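Local structure of succinate dehydrogenase subunit A (Mycolicibacterium smegmatis, 7D6V) at residues Q68-F71 with G72-R76; G425-S428 with L429-L432. The protein probably oxidises succinate to fumarate as the FAD-bearing flavoprotein subunit of a mycobacterial succinate dehydrogenase, feeding electrons into the respiratory chain. All coordinates share one frame; numbering follows the deposited sequence.

In the fold
Contact 1 is a stretch of helix 67-76 and contact 2 the loop end and first turn of helix 427-448, both in the flavoprotein subunit; their centres lie about 14 Å apart. One residue joins them: the Asn427 amide of contact 2 probably hydrogen-bonds with both ends, its OD1 3.0 Å from His70 NE2 and its ND2 2.9 Å from Thr74 OG1 of contact 1. Contact 2 touches the cofactor itself, since Gly426, Ser428, Leu429 and Leu432 belong to the FAD pocket. Contact 1 stands one layer further out, with the His70 side chain about 10 Å from FAD, and is tied by Asn427 to the helix start that borders the flavin.

Contact 1: Q68-F71 with G72-R76; sequences QVHF and GDTMR
The Phe71 ring carries Met75 CG over one of its faces, one helical turn further along helix 67-76. CG stands 3.9 Å from the centroid of the Phe71 ring and 21° off its normal, displaced toward the rim, which makes a CH-pi contact; its nearest ring atom is CE1. Met75 SD follows more obliquely, 4.7 Å from the centroid of the same ring, a Met-aromatic contact. Phe71 sends its ring out with CG anti to the backbone N (chi1 169°), while the bend of the Met75 chain at chi2 (-57°) brings SD near the ring. Helix 84-102 packs on this pair through Ala87.

The backbone bonds beneath are regular i to i+4 links, such as Met75 N to Phe71 O at 2.9 Å. His70 O accepts Thr74 N and, weakly, also Thr74 OG1 at 3.2 Å, and that hydroxyl lies 3.6 Å from His70 CD2 as well. Both polar ends have their stronger partner in Asn427, which takes His70 NE2 and Thr74 OG1.

Asp73 lies alongside Val69, and its OD1 receives Arg76 NH2 at 2.9 Å in a salt bridge close to the guanidinium plane. Gly72 O sits 3.4 Å above the centre of that guanidinium. Asp73 OD2 is engaged by Arg128 and the Thr125 amide, and Arg76 NH1 by Glu617. The buried carboxylate is thus matched by two arginines, which would be expected to favour its ionised form.

Contact 2: G425-S428 with L429-L432; sequences GGNS and LSDL. With FAD (flavin-adenine dinucleotide), chain D.
The start of helix 427-448 forms part of the FAD pocket, with its N-cap at Gly426 and its first turn beside the flavin end of the cofactor. Gly426, with its positive phi of 96°, makes the turn into the helix and places its N-H toward FAD O2. The resulting hydrogen bond from Gly426 N to FAD O2 is weak, 3.3 Å long with an N-H...acceptor angle of 132°.

Leu429 and Ser428 also border that oxygen. Leu429 N lies 3.5 Å from FAD O2, Leu429 CG approaches the same atom to 3.6 Å, and Ser428 CB comes as near as that CG. The Ser428 hydroxyl itself is bonded to Arg423. A turn later, Leu432 reaches along the cofactor: its CD1 is 3.4 Å from FAD O5', at the end of the ribityl chain where the phosphate is attached, while its backbone N is bonded to Ser428 O at 2.9 Å.

Asn427 O receives Asp431 N at 2.9 Å, the first i to i+4 bond of the helix. Ser430 OG lies between its own backbone N and carbonyl carbon (chi1 58°), a rotation that turns it back to the start of the helix, 3.2 Å from Asn427 O. Any bond there is weak and unsettled, because this hydroxyl is also bonded to His90 and, weakly, to Ala55 O. The Asn427 side chain points away from the flavin, toward helix 67-76.

With the helix start lying beside flavin O2, and the Gly426 and Leu429 amides near that atom, the site would be expected to give some stabilisation to negative charge around N1 and O2, as would develop on reduction of the isoalloxazine.

Contact 1: Q68-F71 with G72-R76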
loop_
_atom_site.group_PDB
_atom_site.type_symbol
_atom_site.label_atom_id
_atom_site.label_comp_id
_atom_site.label_asym_id
_atom_site.label_seq_id
_atom_site.Cartn_x
_atom_site.Cartn_y
_atom_site.Cartn_z
ATOM N N GLN A 68 16.221 -21.108 21.097
ATOM C CA GLN A 68 16.531 -22.495 20.766
ATOM C C GLN A 68 15.397 -23.146 19.982
ATOM O O GLN A 68 15.640 -23.871 19.010
ATOM C CB GLN A 68 16.816 -23.281 22.044
ATOM C CG GLN A 68 18.149 -22.962 22.685
ATOM C CD GLN A 68 18.038 -21.932 23.790
ATOM O OE1 GLN A 68 17.081 -21.162 23.847
ATOM N NE2 GLN A 68 19.021 -21.913 24.679
ATOM N N VAL A 69 14.151 -22.903 20.395
ATOM C CA VAL A 69 13.004 -23.472 19.693
ATOM C C VAL A 69 12.909 -22.910 18.281
ATOM O O VAL A 69 12.681 -23.649 17.317
ATOM C CB VAL A 69 11.714 -23.220 20.495
ATOM C CG1 VAL A 69 10.510 -23.762 19.752
ATOM C CG2 VAL A 69 11.818 -23.849 21.869
ATOM N N HIS A 70 13.083 -21.595 18.138
ATOM C CA HIS A 70 13.057 -20.973 16.819
ATOM C C HIS A 70 14.193 -21.490 15.945
ATOM O O HIS A 70 14.011 -21.719 14.745
ATOM C CB HIS A 70 13.131 -19.455 16.971
ATOM C CG HIS A 70 12.804 -18.696 15.724
ATOM N ND1 HIS A 70 12.689 -17.324 15.700
ATOM C CD2 HIS A 70 12.562 -19.114 14.460
ATOM C CE1 HIS A 70 12.393 -16.930 14.477
ATOM N NE2 HIS A 70 12.310 -17.997 13.704
ATOM N N PHE A 71 15.376 -21.679 16.532
ATOM C CA PHE A 71 16.508 -22.217 15.787
ATOM C C PHE A 71 16.220 -23.627 15.286
ATOM O O PHE A 71 16.501 -23.952 14.127
ATOM C CB PHE A 71 17.756 -22.196 16.670
ATOM C CG PHE A 71 18.921 -22.955 16.104
ATOM C CD1 PHE A 71 19.621 -22.468 15.016
ATOM C CD2 PHE A 71 19.321 -24.151 16.669
ATOM C CE1 PHE A 71 20.690 -23.159 14.503
ATOM C CE2 PHE A 71 20.389 -24.846 16.157
ATOM C CZ PHE A 71 21.076 -24.347 15.073
ATOM N N GLY A 72 15.657 -24.477 16.146
ATOM C CA GLY A 72 15.300 -25.817 15.714
ATOM C C GLY A 72 14.233 -25.817 14.638
ATOM O O GLY A 72 14.281 -26.617 13.701
ATOM N N ASP A 73 13.255 -24.917 14.757
ATOM C CA ASP A 73 12.219 -24.809 13.737
ATOM C C ASP A 73 12.805 -24.391 12.397
ATOM O O ASP A 73 12.419 -24.920 11.349
ATOM C CB ASP A 73 11.149 -23.816 14.182
ATOM C CG ASP A 73 10.280 -24.357 15.290
ATOM O OD1 ASP A 73 10.454 -25.533 15.663
ATOM O OD2 ASP A 73 9.421 -23.611 15.789
ATOM N N THR A 74 13.732 -23.434 12.409
ATOM C CA THR A 74 14.370 -22.998 11.172
ATOM C C THR A 74 15.219 -24.109 10.569
ATOM O O THR A 74 15.210 -24.312 9.350
ATOM C CB THR A 74 15.212 -21.750 11.433
ATOM O OG1 THR A 74 14.349 -20.645 11.716
ATOM C CG2 THR A 74 16.071 -21.411 10.229
ATOM N N MET A 75 15.946 -24.851 11.404
ATOM C CA MET A 75 16.791 -25.924 10.889
ATOM C C MET A 75 15.954 -27.061 10.314
ATOM O O MET A 75 16.350 -27.692 9.331
ATOM C CB MET A 75 17.713 -26.436 11.992
ATOM C CG MET A 75 18.794 -25.450 12.399
ATOM S SD MET A 75 19.850 -24.899 11.051
ATOM C CE MET A 75 20.697 -26.417 10.638
ATOM N N ARG A 76 14.800 -27.345 10.923
ATOM C CA ARG A 76 13.892 -28.355 10.386
ATOM C C ARG A 76 13.323 -27.927 9.040
ATOM O O ARG A 76 13.326 -28.699 8.076
ATOM C CB ARG A 76 12.757 -28.608 11.369
ATOM C CG ARG A 76 12.937 -29.815 12.235
ATOM C CD ARG A 76 11.702 -30.040 13.076
ATOM N NE ARG A 76 11.536 -28.983 14.068
ATOM C CZ ARG A 76 12.168 -28.947 15.235
ATOM N NH1 ARG A 76 13.016 -29.908 15.567
ATOM N NH2 ARG A 76 11.953 -27.944 16.070
#

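Contact 2: G425-S428 with L429-L432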
loop_
_atom_site.group_PDB
_atom_site.type_symbol
_atom_site.label_atom_id
_atom_site.label_comp_id
_atom_site.label_asym_id
_atom_site.label_seq_id
_atom_site.Cartn_x
_atom_site.Cartn_y
_atom_site.Cartn_z
ATOM N N GLY A 425 7.627 -19.356 6.797
ATOM C CA GLY A 425 6.912 -18.106 6.667
ATOM C C GLY A 425 7.184 -17.207 7.852
ATOM O O GLY A 425 7.114 -17.649 9.000
ATOM N N GLY A 426 7.499 -15.942 7.588
ATOM C CA GLY A 426 7.841 -14.992 8.617
ATOM C C GLY A 426 9.326 -14.830 8.848
ATOM O O GLY A 426 9.746 -13.809 9.406
ATOM N N ASN A 427 10.131 -15.805 8.426
ATOM C CA ASN A 427 11.567 -15.742 8.669
ATOM C C ASN A 427 12.258 -14.754 7.743
ATOM O O ASN A 427 13.303 -14.207 8.103
ATOM C CB ASN A 427 12.189 -17.127 8.510
ATOM C CG ASN A 427 12.310 -17.868 9.821
ATOM O OD1 ASN A 427 11.819 -17.418 10.851
ATOM N ND2 ASN A 427 12.954 -19.024 9.784
ATOM N N SER A 428 11.707 -14.517 6.554
ATOM C CA SER A 428 12.354 -13.599 5.624
ATOM C C SER A 428 12.308 -12.164 6.127
ATOM O O SER A 428 13.302 -11.436 6.028
ATOM C CB SER A 428 11.707 -13.697 4.249
ATOM O OG SER A 428 11.572 -15.050 3.870
ATOM N N LEU A 429 11.163 -11.736 6.661
ATOM C CA LEU A 429 11.026 -10.354 7.105
ATOM C C LEU A 429 11.975 -10.038 8.255
ATOM O O LEU A 429 12.569 -8.956 8.295
ATOM C CB LEU A 429 9.578 -10.073 7.500
ATOM C CG LEU A 429 8.552 -10.050 6.366
ATOM C CD1 LEU A 429 7.179 -9.682 6.891
ATOM C CD2 LEU A 429 8.980 -9.079 5.282
ATOM N N SER A 430 12.127 -10.963 9.202
ATOM C CA SER A 430 13.064 -10.747 10.300
ATOM C C SER A 430 14.513 -10.939 9.863
ATOM O O SER A 430 15.414 -10.287 10.409
ATOM C CB SER A 430 12.720 -11.674 11.467
ATOM O OG SER A 430 12.744 -13.031 11.071
ATOM N N ASP A 431 14.747 -11.838 8.904
ATOM C CA ASP A 431 16.051 -11.959 8.261
ATOM C C ASP A 431 16.487 -10.607 7.714
ATOM O O ASP A 431 17.643 -10.199 7.872
ATOM C CB ASP A 431 15.954 -13.031 7.160
ATOM C CG ASP A 431 17.159 -13.077 6.201
ATOM O OD1 ASP A 431 17.292 -14.108 5.513
ATOM O OD2 ASP A 431 17.969 -12.137 6.101
ATOM N N LEU A 432 15.558 -9.897 7.071
ATOM C CA LEU A 432 15.873 -8.587 6.514
ATOM C C LEU A 432 16.494 -7.681 7.564
ATOM O O LEU A 432 17.588 -7.148 7.366
ATOM C CB LEU A 432 14.616 -7.938 5.936
ATOM C CG LEU A 432 13.916 -8.669 4.796
ATOM C CD1 LEU A 432 12.889 -7.768 4.140
ATOM C CD2 LEU A 432 14.924 -9.192 3.789
HETATM P PA FAD D . 13.221 -5.885 -1.729
HETATM O O1A FAD D . 12.809 -4.898 -0.701
HETATM O O2A FAD D . 12.204 -6.776 -2.329
HETATM O O5B FAD D . 13.860 -5.059 -2.937
HETATM C C5B FAD D . 15.254 -4.907 -3.137
HETATM C C4B FAD D . 15.562 -3.478 -3.553
HETATM O O4B FAD D . 16.694 -3.448 -4.416
HETATM C C3B FAD D . 14.453 -2.802 -4.322
HETATM O O3B FAD D . 14.332 -1.484 -3.810
HETATM C C2B FAD D . 14.968 -2.714 -5.735
HETATM O O2B FAD D . 14.457 -1.590 -6.439
HETATM C C1B FAD D . 16.445 -2.580 -5.510
HETATM N N9A FAD D . 17.206 -3.002 -6.696
HETATM C C8A FAD D . 17.155 -4.193 -7.291
HETATM N N7A FAD D . 17.988 -4.234 -8.347
HETATM C C5A FAD D . 18.585 -3.043 -8.437
HETATM C C6A FAD D . 19.575 -2.406 -9.318
HETATM N N6A FAD D . 20.117 -3.066 -10.353
HETATM N N1A FAD D . 19.922 -1.140 -9.056
HETATM C C2A FAD D . 19.408 -0.458 -8.030
HETATM N N3A FAD D . 18.508 -0.971 -7.196
HETATM C C4A FAD D . 18.067 -2.235 -7.343
HETATM N N1 FAD D . 8.096 -13.076 3.395
HETATM C C2 FAD D . 7.590 -13.288 4.625
HETATM O O2 FAD D . 8.369 -13.548 5.546
HETATM N N3 FAD D . 6.287 -13.234 4.900
HETATM C C4 FAD D . 5.384 -12.968 3.965
HETATM O O4 FAD D . 4.179 -12.922 4.245
HETATM C C4X FAD D . 5.843 -12.724 2.588
HETATM N N5 FAD D . 4.983 -12.447 1.596
HETATM C C5X FAD D . 5.436 -12.225 0.353
HETATM C C6 FAD D . 4.535 -11.937 -0.659
HETATM C C7 FAD D . 4.991 -11.711 -1.943
HETATM C C7M FAD D . 4.025 -11.402 -3.048
HETATM C C8 FAD D . 6.437 -11.775 -2.234
HETATM C C8M FAD D . 6.932 -11.529 -3.628
HETATM C C9 FAD D . 7.342 -12.058 -1.229
HETATM C C9A FAD D . 6.887 -12.286 0.053
HETATM N N10 FAD D . 7.799 -12.575 1.072
HETATM C C10 FAD D . 7.295 -12.795 2.356
HETATM C "C1'" FAD D . 9.233 -12.627 0.809
HETATM C "C2'" FAD D . 9.889 -11.353 1.328
HETATM O "O2'" FAD D . 9.022 -10.239 1.131
HETATM C "C3'" FAD D . 11.186 -11.034 0.608
HETATM O "O3'" FAD D . 12.129 -12.056 0.899
HETATM C "C4'" FAD D . 11.749 -9.703 1.082
HETATM O "O4'" FAD D . 10.826 -8.663 0.793
HETATM C "C5'" FAD D . 13.067 -9.361 0.417
HETATM O "O5'" FAD D . 13.386 -8.024 0.771
HETATM P P FAD D . 14.721 -7.296 0.293
HETATM O O1P FAD D . 14.897 -6.098 1.156
HETATM O O2P FAD D . 15.828 -8.286 0.216
HETATM O O3P FAD D . 14.413 -6.824 -1.213
#